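Local coordinates for protein cellulase (PDB 5E09) that probably hydrolyses internal beta-1,4-glucosidic bonds of cellulose, using a family 5 catalytic barrel followed by two further modules, the last a family 46 carbohydrate-binding module, at residues D433-E438 and S518-E523; A459-V464 and L512-W517. All blocks are in the same frame, centred on the assembly; numbering follows the deposited sequence.

Interaction 1: residues D433-E438 and S518-E523; sequences DEPTLE and SGEMVE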
loop_
_atom_site.group_PDB
_atom_site.type_symbol
_atom_site.label_atom_id
_atom_site.label_comp_id
_atom_site.label_asym_id
_atom_site.label_seq_id
_atom_site.Cartn_x
_atom_site.Cartn_y
_atom_site.Cartn_z
ATOM N N ASP A 433 -16.998 25.358 -7.741
ATOM C CA ASP A 433 -17.273 26.622 -7.099
ATOM C C ASP A 433 -16.548 26.603 -5.760
ATOM O O ASP A 433 -16.068 25.550 -5.317
ATOM C CB ASP A 433 -18.772 26.828 -6.911
ATOM C CG ASP A 433 -19.209 28.238 -7.235
ATOM O OD1 ASP A 433 -18.534 29.191 -6.779
ATOM O OD2 ASP A 433 -20.224 28.385 -7.954
ATOM N N GLU A 434 -16.462 27.755 -5.110
ATOM C CA GLU A 434 -15.849 27.813 -3.794
ATOM C C GLU A 434 -16.655 26.985 -2.794
ATOM O O GLU A 434 -17.844 27.248 -2.589
ATOM C CB GLU A 434 -15.748 29.254 -3.320
ATOM C CG GLU A 434 -15.217 29.407 -1.910
ATOM C CD GLU A 434 -15.601 30.741 -1.292
ATOM O OE1 GLU A 434 -16.805 31.084 -1.295
ATOM O OE2 GLU A 434 -14.694 31.455 -0.812
ATOM N N PRO A 435 -16.006 25.984 -2.167
ATOM C CA PRO A 435 -16.695 25.110 -1.205
ATOM C C PRO A 435 -17.210 25.879 0.019
ATOM O O PRO A 435 -16.621 26.880 0.425
ATOM C CB PRO A 435 -15.616 24.086 -0.811
ATOM C CG PRO A 435 -14.321 24.731 -1.131
ATOM C CD PRO A 435 -14.579 25.641 -2.308
ATOM N N THR A 436 -18.303 25.396 0.598
ATOM C CA THR A 436 -19.015 26.100 1.659
ATOM C C THR A 436 -19.378 25.165 2.813
ATOM O O THR A 436 -19.820 24.036 2.594
ATOM C CB THR A 436 -20.307 26.762 1.102
ATOM O OG1 THR A 436 -19.954 27.713 0.094
ATOM C CG2 THR A 436 -21.097 27.469 2.194
ATOM N N LEU A 437 -19.188 25.641 4.042
ATOM C CA LEU A 437 -19.574 24.884 5.223
ATOM C C LEU A 437 -20.684 25.594 5.988
ATOM O O LEU A 437 -20.901 26.790 5.810
ATOM C CB LEU A 437 -18.368 24.666 6.131
ATOM C CG LEU A 437 -17.169 24.024 5.444
ATOM C CD1 LEU A 437 -15.966 24.050 6.365
ATOM C CD2 LEU A 437 -17.508 22.607 5.014
ATOM N N GLU A 438 -21.377 24.852 6.846
ATOM C CA GLU A 438 -22.488 25.400 7.615
ATOM C C GLU A 438 -22.305 25.258 9.123
ATOM O O GLU A 438 -21.544 24.412 9.596
ATOM C CB GLU A 438 -23.792 24.721 7.199
ATOM C CG GLU A 438 -24.161 24.947 5.745
ATOM C CD GLU A 438 -25.467 24.281 5.369
ATOM O OE1 GLU A 438 -26.119 23.704 6.266
ATOM O OE2 GLU A 438 -25.842 24.331 4.179
ATOM N N SER A 518 -8.322 22.209 -5.300
ATOM C CA SER A 518 -8.410 23.369 -6.178
ATOM C C SER A 518 -7.410 24.445 -5.767
ATOM O O SER A 518 -7.011 25.282 -6.578
ATOM C CB SER A 518 -9.810 23.951 -6.145
ATOM O OG SER A 518 -10.021 24.601 -4.903
ATOM N N GLY A 519 -7.013 24.417 -4.500
ATOM C CA GLY A 519 -6.200 25.471 -3.924
ATOM C C GLY A 519 -6.994 26.268 -2.904
ATOM O O GLY A 519 -6.428 27.031 -2.130
ATOM N N GLU A 520 -8.313 26.093 -2.904
ATOM C CA GLU A 520 -9.170 26.786 -1.943
ATOM C C GLU A 520 -8.886 26.358 -0.512
ATOM O O GLU A 520 -8.526 25.212 -0.246
ATOM C CB GLU A 520 -10.651 26.551 -2.258
ATOM C CG GLU A 520 -11.167 27.339 -3.444
ATOM C CD GLU A 520 -11.178 28.835 -3.193
ATOM O OE1 GLU A 520 -11.388 29.252 -2.033
ATOM O OE2 GLU A 520 -10.972 29.595 -4.162
HETATM N N MSE A 521 -9.040 27.293 0.410
HETATM C CA MSE A 521 -8.938 26.978 1.823
HETATM C C MSE A 521 -10.156 27.530 2.533
HETATM O O MSE A 521 -10.521 28.682 2.331
HETATM C CB MSE A 521 -7.660 27.554 2.425
HETATM C CG MSE A 521 -6.397 27.094 1.731
HETATM SE SE MSE A 521 -4.826 27.687 2.697
HETATM C CE MSE A 521 -3.481 27.370 1.318
ATOM N N VAL A 522 -10.795 26.710 3.357
ATOM C CA VAL A 522 -11.987 27.168 4.060
ATOM C C VAL A 522 -11.779 27.096 5.573
ATOM O O VAL A 522 -11.342 26.072 6.105
ATOM C CB VAL A 522 -13.226 26.351 3.651
ATOM C CG1 VAL A 522 -14.482 26.936 4.280
ATOM C CG2 VAL A 522 -13.352 26.326 2.141
ATOM N N GLU A 523 -12.074 28.199 6.254
ATOM C CA GLU A 523 -11.898 28.287 7.693
ATOM C C GLU A 523 -13.182 27.887 8.393
ATOM O O GLU A 523 -14.275 28.120 7.876
ATOM C CB GLU A 523 -11.486 29.700 8.104
ATOM C CG GLU A 523 -10.167 30.170 7.498
ATOM C CD GLU A 523 -8.954 29.583 8.200
ATOM O OE1 GLU A 523 -9.068 29.232 9.395
ATOM O OE2 GLU A 523 -7.882 29.479 7.563
#
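Val522, with CG1 anti to its backbone N (chi1 -174°) and CG2 beside that N, sets CG1 against Leu437 and CG2 against Pro435. Glu520 has CG beside its own N and bends at chi2 (-66°), which places CD; its OE1 lies 3.8 Å from Glu434 CG. The apolar half of the contact is small. Val522 CG2 rests 3.8 Å from CG of the Pro435 ring. Val522 CG1 lies 3.9 Å from Leu437 CD1. Next to CG in the proline ring, Pro435 CD lies 4.0 Å from Glu520 CG, so Glu520 and Val522 both pack against the ring, at its adjacent atoms CD and CG.

The two glutamates cross at about a right angle, their carboxylate planes 87° apart. Glu434 OE2 and Glu520 OE1 come within 4.2 Å, a like-charge approach that is probably eased by Arg351, which forms a salt bridge with Glu520 OE2. An ST turn shapes the bend before the strand: Ser518 OG accepts from Glu520 N at 3.0 Å and is also bonded to Asp456. Between them, Gly519 has backbone angles at which a side chain would run into the carbonyl oxygen of Ser518.

The contact belongs to the carbohydrate-binding domain and joins the starts of strands 436-443 and 521-529 through side chains, without hydrogen bonds between the two segments. In the antiparallel sheet, strand 532-536 separates these two strands. Leu437 also packs on Ile449 and Ala451 of strand 447-452 and on Phe514 of strand 509-516, where Phe516 receives Pro435; Glu434 meets Arg351 at the end of strand 347-351.

Interaction 2: residues A459-V464 and L512-W517; sequences ATMEAV and LTFHFW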
loop_
_atom_site.group_PDB
_atom_site.type_symbol
_atom_site.label_atom_id
_atom_site.label_comp_id
_atom_site.label_asym_id
_atom_site.label_seq_id
_atom_site.Cartn_x
_atom_site.Cartn_y
_atom_site.Cartn_z
ATOM N N ALA A 459 -8.223 17.892 0.498
ATOM C CA ALA A 459 -6.881 17.328 0.523
ATOM C C ALA A 459 -6.479 17.044 1.962
ATOM O O ALA A 459 -6.025 15.944 2.284
ATOM C CB ALA A 459 -5.882 18.274 -0.135
ATOM N N THR A 460 -6.658 18.036 2.831
ATOM C CA THR A 460 -6.267 17.859 4.226
ATOM C C THR A 460 -6.899 18.900 5.146
ATOM O O THR A 460 -7.693 19.718 4.702
ATOM C CB THR A 460 -4.732 17.900 4.386
ATOM O OG1 THR A 460 -4.388 17.647 5.753
ATOM C CG2 THR A 460 -4.173 19.251 3.952
HETATM N N MSE A 461 -6.558 18.848 6.431
HETATM C CA MSE A 461 -7.187 19.710 7.436
HETATM C C MSE A 461 -6.193 20.116 8.521
HETATM O O MSE A 461 -5.517 19.266 9.105
HETATM C CB MSE A 461 -8.395 19.006 8.084
HETATM C CG MSE A 461 -9.073 19.832 9.180
HETATM SE SE MSE A 461 -10.382 18.895 10.311
HETATM C CE MSE A 461 -9.178 17.927 11.491
ATOM N N GLU A 462 -6.101 21.415 8.782
ATOM C CA GLU A 462 -5.323 21.913 9.908
ATOM C C GLU A 462 -6.216 22.157 11.115
ATOM O O GLU A 462 -7.380 22.522 10.973
ATOM C CB GLU A 462 -4.589 23.200 9.548
ATOM C CG GLU A 462 -3.383 23.018 8.657
ATOM C CD GLU A 462 -2.657 24.330 8.407
ATOM O OE1 GLU A 462 -3.114 25.111 7.541
ATOM O OE2 GLU A 462 -1.634 24.583 9.081
ATOM N N ALA A 463 -5.657 21.958 12.303
ATOM C CA ALA A 463 -6.364 22.231 13.544
ATOM C C ALA A 463 -5.438 22.933 14.523
ATOM O O ALA A 463 -4.442 22.359 14.950
ATOM C CB ALA A 463 -6.893 20.947 14.146
ATOM N N VAL A 464 -5.749 24.179 14.869
ATOM C CA VAL A 464 -4.961 24.886 15.882
ATOM C C VAL A 464 -5.885 25.490 16.919
ATOM O O VAL A 464 -7.022 25.803 16.618
ATOM C CB VAL A 464 -4.089 26.004 15.281
ATOM C CG1 VAL A 464 -3.041 25.427 14.336
ATOM C CG2 VAL A 464 -4.953 27.033 14.571
ATOM N N LEU A 512 -10.180 25.242 12.515
ATOM C CA LEU A 512 -9.917 24.277 11.459
ATOM C C LEU A 512 -9.727 24.994 10.128
ATOM O O LEU A 512 -10.463 25.937 9.798
ATOM C CB LEU A 512 -11.054 23.251 11.332
ATOM C CG LEU A 512 -11.581 22.539 12.580
ATOM C CD1 LEU A 512 -12.786 21.670 12.234
ATOM C CD2 LEU A 512 -10.494 21.712 13.246
ATOM N N THR A 513 -8.738 24.537 9.369
ATOM C CA THR A 513 -8.505 25.036 8.025
ATOM C C THR A 513 -8.545 23.878 7.050
ATOM O O THR A 513 -7.635 23.060 7.039
ATOM C CB THR A 513 -7.139 25.740 7.901
ATOM O OG1 THR A 513 -7.022 26.748 8.909
ATOM C CG2 THR A 513 -6.977 26.368 6.513
ATOM N N PHE A 514 -9.590 23.796 6.235
ATOM C CA PHE A 514 -9.647 22.743 5.223
ATOM C C PHE A 514 -8.938 23.159 3.930
ATOM O O PHE A 514 -9.251 24.201 3.339
ATOM C CB PHE A 514 -11.096 22.354 4.939
ATOM C CG PHE A 514 -11.782 21.699 6.105
ATOM C CD1 PHE A 514 -11.686 20.331 6.299
ATOM C CD2 PHE A 514 -12.511 22.453 7.014
ATOM C CE1 PHE A 514 -12.313 19.721 7.371
ATOM C CE2 PHE A 514 -13.142 21.852 8.094
ATOM C CZ PHE A 514 -13.041 20.480 8.271
ATOM N N HIS A 515 -7.966 22.342 3.527
ATOM C CA HIS A 515 -7.250 22.510 2.266
ATOM C C HIS A 515 -7.851 21.610 1.188
ATOM O O HIS A 515 -7.882 20.370 1.336
ATOM C CB HIS A 515 -5.758 22.184 2.424
ATOM C CG HIS A 515 -5.037 23.056 3.408
ATOM N ND1 HIS A 515 -3.971 23.856 3.053
ATOM C CD2 HIS A 515 -5.211 23.236 4.740
ATOM C CE1 HIS A 515 -3.525 24.495 4.119
ATOM N NE2 HIS A 515 -4.263 24.139 5.156
ATOM N N PHE A 516 -8.305 22.249 0.110
ATOM C CA PHE A 516 -8.891 21.580 -1.050
ATOM C C PHE A 516 -7.892 21.496 -2.201
ATOM O O PHE A 516 -6.953 22.284 -2.273
ATOM C CB PHE A 516 -10.150 22.313 -1.515
ATOM C CG PHE A 516 -11.286 22.233 -0.549
ATOM C CD1 PHE A 516 -11.334 23.066 0.557
ATOM C CD2 PHE A 516 -12.312 21.322 -0.746
ATOM C CE1 PHE A 516 -12.383 22.987 1.454
ATOM C CE2 PHE A 516 -13.366 21.243 0.148
ATOM C CZ PHE A 516 -13.398 22.072 1.249
ATOM N N TRP A 517 -8.112 20.552 -3.112
ATOM C CA TRP A 517 -7.188 20.336 -4.227
ATOM C C TRP A 517 -7.263 21.410 -5.314
ATOM O O TRP A 517 -6.370 21.513 -6.149
ATOM C CB TRP A 517 -7.426 18.954 -4.835
ATOM C CG TRP A 517 -6.745 17.901 -4.031
ATOM C CD1 TRP A 517 -7.334 16.966 -3.221
ATOM C CD2 TRP A 517 -5.343 17.701 -3.916
ATOM N NE1 TRP A 517 -6.374 16.186 -2.623
ATOM C CE2 TRP A 517 -5.121 16.622 -3.039
ATOM C CE3 TRP A 517 -4.218 18.330 -4.483
ATOM C CZ2 TRP A 517 -3.864 16.145 -2.708
ATOM C CZ3 TRP A 517 -2.958 17.865 -4.157
ATOM C CH2 TRP A 517 -2.789 16.784 -3.278
#
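A classic beta bulge closes one end of this antiparallel strand pair, with Ala459 and Thr460 both facing His515. His515 O accepts two bonds in its carbonyl plane, from Ala459 N at 2.6 Å and from Thr460 N at 3.0 Å. From the bulge on, the ladder is regular: Thr460 with His515 and Glu462 with Thr513 are hydrogen-bonded pairs, Met461 with Phe514 and Ala463 with Leu512 non-hydrogen-bonded ones.

On the face with Thr460 and Glu462, His515 NE2 donates to Glu462 OE1 at 2.8 Å; OE1 is near the ring plane, and NE2 meets it from the anti side, 31° out of the carboxylate plane. Glu462 OE2 is held by Ser478, so both carboxylate oxygens are engaged. Thr460 CG2 lies 3.7 Å from His515 CB. An alanine in place of His515 would probably leave Glu462 OE1 without its N-H mate and open a gap where the ring meets Phe479.

The opposite face of the sheet in this carbohydrate-binding domain is apolar. Met461, its CG anti to the backbone N (chi1 178°), lays CG over one face of the Phe514 ring, and SE reaches CE1 at 3.6 Å in an oblique Met-aromatic contact. At the bulge, Ala459 CB makes a CH-pi contact over the five-membered ring of Trp517, 3.5 Å from its centroid; the indole also touches Arg240 and Gln285 of the catalytic module.

Interactions 1 and 2, their centres about 10 Å apart, share one antiparallel sheet: strand 509-516 runs through residues 517-520 straight into its neighbour 521-529. Phe514 N and Val522 O are 2.9 Å apart in a backbone hydrogen bond of that hairpin, and Thr513 OG1 pairs with Glu523 OE2 at 3.2 Å. On the apolar side, Val522 CG2 reaches Phe516 CE1 at 3.5 Å, carrying the packing of interaction 1 toward the face that holds Met461 and Phe514. The surroundings differ: interaction 1 borders strand 347-351, whereas interaction 2 reaches the family 5 module through a weak hydrogen bond of Ala459 O to Asn234, consistent with a binding module set against the catalytic barrel.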